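Local coordinates for DNA replication protein DnaC (Aquifex aeolicus, PDB 3EC2) that acts as a helicase loader in the initiation of DNA replication and binds ADP and magnesium in a P-loop NTPase domain, probably using ATP, at residues L104-L109 / K134-T139; L121-I126 / E164-K169. All coordinates share one frame; numbering follows the deposited sequence.

Contact 1 of 2, residues L104-L109 / K134-T139; sequences LVLDDL and KSTIIT
Leu104 begins a parallel ladder with Thr136. Its amide makes a weak bond to Ser135 O, and its O takes the Ile137 amide at 2.7 Å (Ile137 N to Leu104 O). Val105 pairs with Ile137; Val105 CG2 lies 4.1 Å from Ile137 CB. Leu106 pairs with Ile138. Leu106 N bonds Ile137 O at 2.8 Å, and Thr139 N bonds Leu106 O.

The polar centre of the contact is Thr139 OG1. This hydroxyl sits between its own backbone N and carbonyl carbon (chi1 63°), where it can bond to two partners. It donates to Asp107 OD2 at 2.7 Å, coming from above the carboxylate plane, and accepts from Asp108 N at 2.8 Å. Thr52 also bonds Asp107 OD2. Asp107 and Asp108 match the Walker B position of P-loop ATPases. Both have been seen as magnesium ligands in a structure of this protein. Here the nearest side-chain atom of Asp107 is about 3 Å from a bound magnesium ion, and Asp108 OD2 is hydrogen-bonded to Ser111 OG.

Leu109 ends the type II turn and folds back on Ile138, with Leu109 CD2 3.6 Å from Ile138 CD1.

The two strands belong to a beta-alpha-beta unit and lie between strands 72-74 and 40-43. Helix 51-65 packs on the Val105 and Ile137 face. Helices 116-131 and 164-173 pack on the other, with Leu104 and Ile138.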
ATOM      1  N   LEU A 104      -2.488  -5.966   3.479  1.00 55.36           N
ATOM      2  CA  LEU A 104      -1.186  -6.052   2.837  1.00 54.31           C
ATOM      3  C   LEU A 104      -0.663  -4.666   2.580  1.00 53.66           C
ATOM      4  O   LEU A 104      -1.383  -3.843   2.009  1.00 53.73           O
ATOM      5  CB  LEU A 104      -1.268  -6.839   1.529  1.00 53.89           C
ATOM      6  CG  LEU A 104       0.015  -7.030   0.722  1.00 54.45           C
ATOM      7  CD1 LEU A 104       0.963  -8.034   1.398  1.00 55.61           C
ATOM      8  CD2 LEU A 104      -0.290  -7.460  -0.711  1.00 52.64           C
ATOM      9  N   VAL A 105       0.570  -4.388   3.026  1.00 52.70           N
ATOM     10  CA  VAL A 105       1.195  -3.099   2.744  1.00 51.29           C
ATOM     11  C   VAL A 105       2.192  -3.227   1.612  1.00 51.20           C
ATOM     12  O   VAL A 105       3.246  -3.854   1.748  1.00 51.15           O
ATOM     13  CB  VAL A 105       1.852  -2.456   3.970  1.00 50.83           C
ATOM     14  CG1 VAL A 105       2.520  -1.153   3.580  1.00 49.38           C
ATOM     15  CG2 VAL A 105       0.835  -2.203   5.035  1.00 50.92           C
ATOM     16  N   LEU A 106       1.853  -2.644   0.484  1.00 50.57           N
ATOM     17  CA  LEU A 106       2.785  -2.593  -0.590  1.00 51.27           C
ATOM     18  C   LEU A 106       3.484  -1.246  -0.538  1.00 52.16           C
ATOM     19  O   LEU A 106       2.974  -0.249  -1.057  1.00 51.97           O
ATOM     20  CB  LEU A 106       2.056  -2.771  -1.902  1.00 51.60           C
ATOM     21  CG  LEU A 106       1.401  -4.148  -2.142  1.00 53.69           C
ATOM     22  CD1 LEU A 106       0.816  -4.208  -3.547  1.00 53.98           C
ATOM     23  CD2 LEU A 106       2.419  -5.288  -1.918  1.00 53.82           C
ATOM     24  N   ASP A 107       4.631  -1.192   0.126  1.00 53.15           N
ATOM     25  CA  ASP A 107       5.317   0.080   0.298  1.00 54.93           C
ATOM     26  C   ASP A 107       6.057   0.497  -0.957  1.00 55.89           C
ATOM     27  O   ASP A 107       6.798  -0.284  -1.542  1.00 56.17           O
ATOM     28  CB  ASP A 107       6.285   0.032   1.468  1.00 54.68           C
ATOM     29  CG  ASP A 107       6.682   1.434   1.942  1.00 56.42           C
ATOM     30  OD1 ASP A 107       7.825   1.866   1.684  1.00 59.67           O
ATOM     31  OD2 ASP A 107       5.847   2.138   2.552  1.00 57.85           O
ATOM     32  N   ASP A 108       5.839   1.720  -1.394  1.00 57.40           N
ATOM     33  CA  ASP A 108       6.486   2.107  -2.610  1.00 59.63           C
ATOM     34  C   ASP A 108       6.013   1.347  -3.850  1.00 60.96           C
ATOM     35  O   ASP A 108       6.823   0.972  -4.676  1.00 60.63           O
ATOM     36  CB  ASP A 108       7.948   1.792  -2.452  1.00 59.76           C
ATOM     37  CG  ASP A 108       8.806   3.026  -2.460  1.00 62.19           C
ATOM     38  OD1 ASP A 108       9.429   3.302  -1.415  1.00 65.68           O
ATOM     39  OD2 ASP A 108       8.875   3.725  -3.510  1.00 65.81           O
ATOM     40  N   LEU A 109       4.714   1.097  -3.960  1.00 63.18           N
ATOM     41  CA  LEU A 109       4.219   0.372  -5.095  1.00 65.23           C
ATOM     42  C   LEU A 109       4.412   1.217  -6.337  1.00 67.23           C
ATOM     43  O   LEU A 109       3.463   1.784  -6.842  1.00 68.84           O
ATOM     44  CB  LEU A 109       2.727   0.067  -4.931  1.00 64.85           C
ATOM     45  CG  LEU A 109       1.950  -0.549  -6.113  1.00 64.44           C
ATOM     46  CD1 LEU A 109       2.334  -2.022  -6.300  1.00 65.67           C
ATOM     47  CD2 LEU A 109       0.409  -0.435  -5.915  1.00 64.01           C
ATOM     48  N   LYS A 134      -9.678  -7.970  -1.018  1.00 53.15           N
ATOM     49  CA  LYS A 134      -8.627  -8.034  -0.044  1.00 54.64           C
ATOM     50  C   LYS A 134      -8.046  -6.656   0.159  1.00 55.30           C
ATOM     51  O   LYS A 134      -7.591  -5.998  -0.798  1.00 55.42           O
ATOM     52  CB  LYS A 134      -7.566  -9.030  -0.474  1.00 54.38           C
ATOM     53  CG  LYS A 134      -8.130 -10.403  -0.667  1.00 58.01           C
ATOM     54  CD  LYS A 134      -7.650 -11.390   0.390  1.00 61.41           C
ATOM     55  CE  LYS A 134      -8.801 -12.110   1.060  1.00 62.78           C
ATOM     56  NZ  LYS A 134      -8.302 -12.666   2.364  1.00 67.01           N
ATOM     57  N   SER A 135      -8.099  -6.203   1.407  1.00 55.58           N
ATOM     58  CA  SER A 135      -7.707  -4.842   1.722  1.00 56.08           C
ATOM     59  C   SER A 135      -6.221  -4.673   1.609  1.00 56.11           C
ATOM     60  O   SER A 135      -5.442  -5.409   2.224  1.00 55.63           O
ATOM     61  CB  SER A 135      -8.223  -4.398   3.087  1.00 55.91           C
ATOM     62  OG  SER A 135      -8.380  -5.512   3.953  1.00 59.20           O
ATOM     63  N   THR A 136      -5.840  -3.692   0.789  1.00 56.08           N
ATOM     64  CA  THR A 136      -4.467  -3.495   0.408  1.00 56.37           C
ATOM     65  C   THR A 136      -4.098  -2.001   0.590  1.00 56.11           C
ATOM     66  O   THR A 136      -4.848  -1.099   0.150  1.00 56.23           O
ATOM     67  CB  THR A 136      -4.235  -3.983  -1.044  1.00 56.02           C
ATOM     68  OG1 THR A 136      -2.868  -3.798  -1.400  1.00 58.64           O
ATOM     69  CG2 THR A 136      -5.028  -3.189  -1.970  1.00 57.50           C
ATOM     70  N   ILE A 137      -3.006  -1.755   1.336  1.00 55.65           N
ATOM     71  CA  ILE A 137      -2.521  -0.404   1.654  1.00 55.25           C
ATOM     72  C   ILE A 137      -1.273  -0.101   0.838  1.00 54.81           C
ATOM     73  O   ILE A 137      -0.346  -0.912   0.776  1.00 55.21           O
ATOM     74  CB  ILE A 137      -2.198  -0.256   3.174  1.00 55.45           C
ATOM     75  CG1 ILE A 137      -3.465  -0.401   4.004  1.00 54.80           C
ATOM     76  CG2 ILE A 137      -1.536   1.115   3.464  1.00 55.85           C
ATOM     77  CD1 ILE A 137      -3.197  -0.648   5.478  1.00 55.77           C
ATOM     78  N   ILE A 138      -1.238   1.070   0.217  1.00 54.40           N
ATOM     79  CA  ILE A 138      -0.185   1.392  -0.749  1.00 54.37           C
ATOM     80  C   ILE A 138       0.486   2.736  -0.454  1.00 55.12           C
ATOM     81  O   ILE A 138      -0.172   3.704  -0.058  1.00 55.17           O
ATOM     82  CB  ILE A 138      -0.784   1.456  -2.158  1.00 54.03           C
ATOM     83  CG1 ILE A 138      -1.189   0.068  -2.646  1.00 53.39           C
ATOM     84  CG2 ILE A 138       0.143   2.201  -3.119  1.00 53.61           C
ATOM     85  CD1 ILE A 138      -2.321   0.103  -3.636  1.00 53.07           C
ATOM     86  N   THR A 139       1.791   2.800  -0.646  1.00 56.58           N
ATOM     87  CA  THR A 139       2.488   4.094  -0.617  1.00 58.49           C
ATOM     88  C   THR A 139       3.258   4.228  -1.884  1.00 59.93           C
ATOM     89  O   THR A 139       3.878   3.282  -2.345  1.00 59.63           O
ATOM     90  CB  THR A 139       3.444   4.238   0.583  1.00 58.02           C
ATOM     91  OG1 THR A 139       4.482   3.251   0.496  1.00 58.77           O
ATOM     92  CG2 THR A 139       2.677   4.052   1.870  1.00 57.60           C
TER

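Contact 2 of 2, residues L121-I126 / E164-K169; sequences LISYII and ENVVSK
Asn165 and Ser123 face each other at the outer margin of this helix pair. Asn165 ND2 stays 4.2 Å from Ser123 OG, so the amide lies beside the hydroxyl without bonding to it. Asn165 is exposed and Ser123 is partly so, which places this margin towards solvent.

Val166 carries the contact. Its side chain points at helix 116-131, and its two methyls divide the work. CG1 is anti to the backbone N (chi1 180°) and meets the isoleucines. CG2 lies beside that N and rests on the serine, with Val166 CG2 3.6 Å from Ser123 OG. Val166 CG2 is also 3.8 Å from Ser123 CA, so the methyl lies against the base of this residue as well as its hydroxyl. On the inner side, Ile126 presents two branches to the same methyl: Ile126 CD1 is 3.6 Å from Val166 CG1, and Ile126 CG2 is 3.9 Å from it. The two side chains cross at about a right angle. Ile122 CG2 makes a looser contact with Val166 CG1 at 4.3 Å. With an alanine here both methyls are gone, and Ile126 and Ser123 would probably lose their main partner among residues 164-169, opening a gap between the helices.

The segment axes run 10.0 Å apart at 31°, in roughly the same direction. The contact packs helix 116-131, the crossover between strands 103-107 and 135-139, against helix 164-173. Leu162 of helix 151-162 touches both Ile122 and Val167, while Leu158 also covers Val167. Helix 75-88 reaches Ile122 and Leu121, and Leu99 of helix 93-99 lies against Ile125.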
ATOM      1  N   LEU A 121       3.808  -9.063 -12.331  1.00 68.76           N
ATOM      2  CA  LEU A 121       3.614  -9.468 -10.913  1.00 66.74           C
ATOM      3  C   LEU A 121       2.704  -8.540 -10.088  1.00 64.91           C
ATOM      4  O   LEU A 121       1.863  -9.049  -9.312  1.00 64.71           O
ATOM      5  CB  LEU A 121       4.957  -9.619 -10.186  1.00 67.26           C
ATOM      6  CG  LEU A 121       5.948 -10.695 -10.587  1.00 68.41           C
ATOM      7  CD1 LEU A 121       7.222 -10.653  -9.628  1.00 70.81           C
ATOM      8  CD2 LEU A 121       5.256 -12.064 -10.574  1.00 70.27           C
ATOM      9  N   ILE A 122       2.892  -7.211 -10.237  1.00 62.44           N
ATOM     10  CA  ILE A 122       2.059  -6.187  -9.594  1.00 60.87           C
ATOM     11  C   ILE A 122       0.621  -6.272 -10.078  1.00 60.04           C
ATOM     12  O   ILE A 122      -0.298  -6.467  -9.285  1.00 59.89           O
ATOM     13  CB  ILE A 122       2.581  -4.794  -9.835  1.00 60.93           C
ATOM     14  CG1 ILE A 122       3.946  -4.622  -9.158  1.00 61.41           C
ATOM     15  CG2 ILE A 122       1.603  -3.753  -9.250  1.00 59.55           C
ATOM     16  CD1 ILE A 122       4.622  -3.309  -9.535  1.00 62.54           C
ATOM     17  N   SER A 123       0.448  -6.225 -11.391  1.00 58.89           N
ATOM     18  CA  SER A 123      -0.864  -6.355 -12.000  1.00 57.93           C
ATOM     19  C   SER A 123      -1.601  -7.609 -11.516  1.00 57.28           C
ATOM     20  O   SER A 123      -2.775  -7.562 -11.147  1.00 57.81           O
ATOM     21  CB  SER A 123      -0.716  -6.334 -13.511  1.00 57.83           C
ATOM     22  OG  SER A 123      -1.935  -6.066 -14.168  1.00 58.89           O
ATOM     23  N   TYR A 124      -0.884  -8.711 -11.456  1.00 56.33           N
ATOM     24  CA  TYR A 124      -1.401  -9.948 -10.900  1.00 55.76           C
ATOM     25  C   TYR A 124      -1.883  -9.800  -9.458  1.00 54.65           C
ATOM     26  O   TYR A 124      -3.004 -10.139  -9.123  1.00 54.52           O
ATOM     27  CB  TYR A 124      -0.298 -11.022 -10.964  1.00 56.36           C
ATOM     28  CG  TYR A 124      -0.732 -12.397 -10.463  1.00 58.52           C
ATOM     29  CD1 TYR A 124      -1.919 -13.003 -10.906  1.00 58.53           C
ATOM     30  CD2 TYR A 124       0.067 -13.108  -9.575  1.00 60.85           C
ATOM     31  CE1 TYR A 124      -2.300 -14.239 -10.443  1.00 58.73           C
ATOM     32  CE2 TYR A 124      -0.316 -14.359  -9.120  1.00 60.33           C
ATOM     33  CZ  TYR A 124      -1.495 -14.904  -9.565  1.00 58.81           C
ATOM     34  OH  TYR A 124      -1.864 -16.118  -9.120  1.00 59.08           O
ATOM     35  N   ILE A 125      -1.019  -9.265  -8.615  1.00 53.81           N
ATOM     36  CA  ILE A 125      -1.258  -9.230  -7.193  1.00 52.89           C
ATOM     37  C   ILE A 125      -2.392  -8.245  -6.905  1.00 52.26           C
ATOM     38  O   ILE A 125      -3.209  -8.456  -6.011  1.00 51.74           O
ATOM     39  CB  ILE A 125       0.004  -8.792  -6.465  1.00 52.79           C
ATOM     40  CG1 ILE A 125       1.012  -9.944  -6.406  1.00 52.28           C
ATOM     41  CG2 ILE A 125      -0.334  -8.323  -5.069  1.00 53.98           C
ATOM     42  CD1 ILE A 125       2.447  -9.516  -6.055  1.00 51.49           C
ATOM     43  N   ILE A 126      -2.450  -7.174  -7.686  1.00 51.38           N
ATOM     44  CA  ILE A 126      -3.470  -6.174  -7.489  1.00 50.25           C
ATOM     45  C   ILE A 126      -4.793  -6.609  -8.097  1.00 51.30           C
ATOM     46  O   ILE A 126      -5.845  -6.433  -7.471  1.00 51.13           O
ATOM     47  CB  ILE A 126      -3.012  -4.796  -7.949  1.00 49.63           C
ATOM     48  CG1 ILE A 126      -2.247  -4.151  -6.796  1.00 51.21           C
ATOM     49  CG2 ILE A 126      -4.148  -3.956  -8.300  1.00 43.96           C
ATOM     50  CD1 ILE A 126      -1.554  -2.871  -7.139  1.00 54.77           C
ATOM     51  N   GLU A 164      -2.662   1.998 -16.800  1.00 63.74           N
ATOM     52  CA  GLU A 164      -4.041   2.449 -16.559  1.00 64.48           C
ATOM     53  C   GLU A 164      -4.841   1.449 -15.719  1.00 63.30           C
ATOM     54  O   GLU A 164      -5.628   1.828 -14.843  1.00 62.80           O
ATOM     55  CB  GLU A 164      -4.774   2.646 -17.893  1.00 65.66           C
ATOM     56  CG  GLU A 164      -4.152   3.662 -18.808  1.00 72.64           C
ATOM     57  CD  GLU A 164      -4.155   5.032 -18.169  1.00 82.91           C
ATOM     58  OE1 GLU A 164      -5.253   5.417 -17.685  1.00 86.04           O
ATOM     59  OE2 GLU A 164      -3.078   5.703 -18.134  1.00 87.21           O
ATOM     60  N   ASN A 165      -4.679   0.172 -16.039  1.00 62.11           N
ATOM     61  CA  ASN A 165      -5.532  -0.851 -15.483  1.00 60.99           C
ATOM     62  C   ASN A 165      -5.389  -0.959 -13.988  1.00 59.75           C
ATOM     63  O   ASN A 165      -6.378  -0.960 -13.274  1.00 60.13           O
ATOM     64  CB  ASN A 165      -5.242  -2.205 -16.116  1.00 61.32           C
ATOM     65  CG  ASN A 165      -6.180  -3.292 -15.616  1.00 63.00           C
ATOM     66  OD1 ASN A 165      -7.377  -3.059 -15.447  1.00 64.38           O
ATOM     67  ND2 ASN A 165      -5.640  -4.493 -15.388  1.00 65.19           N
ATOM     68  N   VAL A 166      -4.144  -1.063 -13.529  1.00 58.27           N
ATOM     69  CA  VAL A 166      -3.821  -1.210 -12.118  1.00 56.07           C
ATOM     70  C   VAL A 166      -4.237   0.042 -11.318  1.00 54.37           C
ATOM     71  O   VAL A 166      -4.765  -0.052 -10.213  1.00 53.83           O
ATOM     72  CB  VAL A 166      -2.301  -1.488 -11.954  1.00 56.36           C
ATOM     73  CG1 VAL A 166      -1.948  -1.637 -10.500  1.00 56.36           C
ATOM     74  CG2 VAL A 166      -1.887  -2.756 -12.754  1.00 56.40           C
ATOM     75  N   VAL A 167      -4.003   1.208 -11.895  1.00 52.80           N
ATOM     76  CA  VAL A 167      -4.313   2.452 -11.223  1.00 51.66           C
ATOM     77  C   VAL A 167      -5.831   2.649 -11.039  1.00 51.94           C
ATOM     78  O   VAL A 167      -6.288   3.049  -9.960  1.00 52.81           O
ATOM     79  CB  VAL A 167      -3.651   3.631 -11.927  1.00 50.91           C
ATOM     80  CG1 VAL A 167      -4.260   4.903 -11.485  1.00 50.91           C
ATOM     81  CG2 VAL A 167      -2.183   3.649 -11.591  1.00 50.07           C
ATOM     82  N   SER A 168      -6.609   2.358 -12.083  1.00 51.33           N
ATOM     83  CA  SER A 168      -8.076   2.406 -12.028  1.00 49.95           C
ATOM     84  C   SER A 168      -8.599   1.535 -10.933  1.00 49.82           C
ATOM     85  O   SER A 168      -9.483   1.921 -10.173  1.00 49.87           O
ATOM     86  CB  SER A 168      -8.680   1.955 -13.375  1.00 51.02           C
ATOM     87  OG  SER A 168     -10.061   1.558 -13.292  1.00 49.86           O
ATOM     88  N   LYS A 169      -8.078   0.336 -10.860  1.00 49.79           N
ATOM     89  CA  LYS A 169      -8.442  -0.550  -9.789  1.00 51.04           C
ATOM     90  C   LYS A 169      -8.012   0.006  -8.433  1.00 51.30           C
ATOM     91  O   LYS A 169      -8.797   0.007  -7.493  1.00 51.86           O
ATOM     92  CB  LYS A 169      -7.822  -1.924 -10.010  1.00 50.71           C
ATOM     93  CG  LYS A 169      -8.292  -2.516 -11.270  1.00 53.56           C
ATOM     94  CD  LYS A 169      -7.933  -3.954 -11.435  1.00 56.10           C
ATOM     95  CE  LYS A 169      -8.537  -4.420 -12.735  1.00 54.38           C
ATOM     96  NZ  LYS A 169      -8.767  -5.834 -12.657  1.00 56.26           N
TER

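Overall arrangement
Contact 1 lies in the central sheet. Its centre is about 2 Å from the centre of the chain, that of contact 2 about 12 Å. Contact 2 has a buried inner side and a more open outer margin. They share one unit: helix 116-131 links the two strands of contact 1 and supplies one side of contact 2. Leu109 joins them directly, with Leu109 CD2 3.4 Å from Ile126 CD1 and Leu109 CD1 3.5 Å from Ile122 CG2. The chemistry differs. Backbone bonds and a hydroxyl-carboxylate pair near the nucleotide dominate contact 1, whereas contact 2 is mainly methyl packing and buries less than half as much surface.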